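CHIR AB1 (Gallus gallus, PDB 2VSD) probably acts as an avian Fc receptor that recognises the antibody Fc region, represented here by its immunoglobulin-like extracellular domain. Local coordinates at residues A[36-40]-A[41-45]. Residues are numbered along the deposited sequence; the frame is centred on the assembly and turned at random.
Sequences QLWLN and GTLRF. With NAG (2-acetamido-2-deoxy-beta-D-glucopyranose), chain B.
The backbone oxygen of L37 accepts two N-H groups, from R44 N at 2.7 Å and F45 N at 3.1 Å, both in its carbonyl plane. R44 and F45 together facing L37 make a classic beta bulge in this hairpin of the immunoglobulin domain. L37 N returns a nearly straight bond to F45 O (169° at the hydrogen). Toward the tip, L39 and T42 form a hydrogen-bonded pair around a type I' turn of N40 and G41; G41, with a phi of 81°, sits where glycine is favoured. A water bridges N40 O and T42 OG1, while N40 ND2 carries the N-linked sugar and its OD1 accepts from T70 N.

W38 and L43 face each other as a non-hydrogen-bonded pair. With CG beside its own backbone N (chi1 -73°), the indole turns back over the second strand, and L43 CA lies over its five-membered ring, 4.1 Å from the centroid. G41 O meets the ring's edge at CZ3. W38 NE1 donates to Q36 OE1 within its ring plane (2.9 Å), and R74 holds the same oxygen. An alanine in place of W38 would probably uncover the L43 backbone and deprive Q36 OE1 of the indole N-H. W38 and L43 on this face pack against L43 of the second subunit, and Q36 and T42 meet their own counterparts there.

From the bulge, the extended R44 chain carries its guanidinium to a salt bridge with D67. On the face opposite W38, the F45 ring meets that of F60, and L37 CD2 lies 3.9 Å from F45 CD2, at the edge of that residue's ring.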
loop_
_atom_site.group_PDB
_atom_site.type_symbol
_atom_site.label_atom_id
_atom_site.label_comp_id
_atom_site.label_asym_id
_atom_site.label_seq_id
_atom_site.Cartn_x
_atom_site.Cartn_y
_atom_site.Cartn_z
ATOM N N GLN A 36 0.870 6.779 3.050
ATOM C CA GLN A 36 1.198 5.421 3.494
ATOM C C GLN A 36 2.319 5.415 4.530
ATOM O O GLN A 36 3.316 6.140 4.364
ATOM C CB GLN A 36 1.686 4.626 2.311
ATOM C CG GLN A 36 0.632 4.507 1.212
ATOM C CD GLN A 36 1.090 3.724 0.006
ATOM O OE1 GLN A 36 2.293 3.558 -0.247
ATOM N NE2 GLN A 36 0.111 3.258 -0.792
ATOM N N LEU A 37 2.201 4.554 5.535
ATOM C CA LEU A 37 3.310 4.325 6.434
ATOM C C LEU A 37 3.843 2.927 6.165
ATOM O O LEU A 37 3.087 1.956 6.263
ATOM C CB LEU A 37 2.884 4.451 7.909
ATOM C CG LEU A 37 4.049 4.348 8.928
ATOM C CD1 LEU A 37 4.919 5.631 8.940
ATOM C CD2 LEU A 37 3.466 4.103 10.308
ATOM N N TRP A 38 5.149 2.854 5.926
ATOM C CA TRP A 38 5.848 1.618 5.564
ATOM C C TRP A 38 6.790 1.266 6.689
ATOM O O TRP A 38 7.421 2.169 7.290
ATOM C CB TRP A 38 6.685 1.841 4.315
ATOM C CG TRP A 38 5.837 1.946 3.094
ATOM C CD1 TRP A 38 4.942 2.941 2.800
ATOM C CD2 TRP A 38 5.788 1.010 2.014
ATOM N NE1 TRP A 38 4.353 2.687 1.556
ATOM C CE2 TRP A 38 4.847 1.506 1.069
ATOM C CE3 TRP A 38 6.468 -0.191 1.737
ATOM C CZ2 TRP A 38 4.536 0.825 -0.120
ATOM C CZ3 TRP A 38 6.177 -0.872 0.544
ATOM C CH2 TRP A 38 5.208 -0.353 -0.381
ATOM N N LEU A 39 6.872 -0.032 6.982
ATOM C CA LEU A 39 7.783 -0.549 8.020
ATOM C C LEU A 39 8.666 -1.630 7.394
ATOM O O LEU A 39 8.128 -2.612 6.839
ATOM C CB LEU A 39 6.971 -1.110 9.216
ATOM C CG LEU A 39 7.751 -1.945 10.250
ATOM C CD1 LEU A 39 8.970 -1.142 10.815
ATOM C CD2 LEU A 39 6.865 -2.413 11.409
ATOM N N ASN A 40 9.999 -1.445 7.442
ATOM C CA ASN A 40 10.936 -2.443 6.888
ATOM C C ASN A 40 10.618 -2.756 5.421
ATOM O O ASN A 40 10.766 -3.909 4.954
ATOM C CB ASN A 40 10.922 -3.750 7.699
ATOM C CG ASN A 40 11.385 -3.574 9.135
ATOM O OD1 ASN A 40 11.879 -2.507 9.536
ATOM N ND2 ASN A 40 11.163 -4.644 9.932
ATOM N N GLY A 41 10.176 -1.732 4.695
ATOM C CA GLY A 41 9.974 -1.879 3.242
ATOM C C GLY A 41 8.666 -2.557 2.859
ATOM O O GLY A 41 8.495 -2.972 1.695
ATOM N N THR A 42 7.736 -2.675 3.812
ATOM C CA THR A 42 6.408 -3.243 3.549
ATOM C C THR A 42 5.365 -2.258 4.100
ATOM O O THR A 42 5.560 -1.675 5.169
ATOM C CB THR A 42 6.270 -4.634 4.231
ATOM O OG1 THR A 42 7.186 -5.566 3.621
ATOM C CG2 THR A 42 4.843 -5.179 4.144
ATOM N N LEU A 43 4.281 -2.051 3.360
ATOM C CA LEU A 43 3.210 -1.142 3.810
ATOM C C LEU A 43 2.598 -1.617 5.122
ATOM O O LEU A 43 2.202 -2.819 5.232
ATOM C CB LEU A 43 2.103 -1.067 2.723
ATOM C CG LEU A 43 0.860 -0.269 3.113
ATOM C CD1 LEU A 43 1.257 1.179 2.991
ATOM C CD2 LEU A 43 -0.390 -0.558 2.208
ATOM N N ARG A 44 2.521 -0.691 6.105
ATOM C CA ARG A 44 1.851 -0.994 7.361
ATOM C C ARG A 44 0.436 -0.405 7.449
ATOM O O ARG A 44 -0.533 -1.152 7.650
ATOM C CB ARG A 44 2.707 -0.592 8.585
ATOM C CG ARG A 44 2.105 -1.176 9.863
ATOM C CD ARG A 44 2.900 -0.922 11.089
ATOM N NE ARG A 44 2.181 -1.496 12.233
ATOM C CZ ARG A 44 2.606 -1.512 13.492
ATOM N NH1 ARG A 44 3.805 -1.025 13.816
ATOM N NH2 ARG A 44 1.827 -2.056 14.430
ATOM N N PHE A 45 0.322 0.916 7.290
ATOM C CA PHE A 45 -0.955 1.636 7.387
ATOM C C PHE A 45 -1.067 2.583 6.222
ATOM O O PHE A 45 -0.059 3.016 5.633
ATOM C CB PHE A 45 -0.997 2.522 8.638
ATOM C CG PHE A 45 -0.853 1.775 9.931
ATOM C CD1 PHE A 45 -1.768 0.780 10.277
ATOM C CD2 PHE A 45 0.161 2.103 10.820
ATOM C CE1 PHE A 45 -1.678 0.117 11.501
ATOM C CE2 PHE A 45 0.272 1.443 12.040
ATOM C CZ PHE A 45 -0.640 0.456 12.376
HETATM C C1 NAG B . 11.556 -4.646 11.330
HETATM C C2 NAG B . 10.819 -5.834 11.964
HETATM C C3 NAG B . 11.290 -6.163 13.401
HETATM C C4 NAG B . 12.818 -6.099 13.516
HETATM C C5 NAG B . 13.353 -4.834 12.817
HETATM C C6 NAG B . 14.884 -4.681 12.821
HETATM C C7 NAG B . 8.539 -6.175 11.051
HETATM C C8 NAG B . 9.151 -6.808 9.869
HETATM N N2 NAG B . 9.358 -5.653 11.983
HETATM O O3 NAG B . 10.786 -7.452 13.763
HETATM O O4 NAG B . 13.288 -5.980 14.850
HETATM O O5 NAG B . 12.942 -4.834 11.454
HETATM O O6 NAG B . 15.458 -5.871 12.279
HETATM O O7 NAG B . 7.284 -6.111 11.065
HETATM O O HOH W 1 9.256 -6.085 5.226
#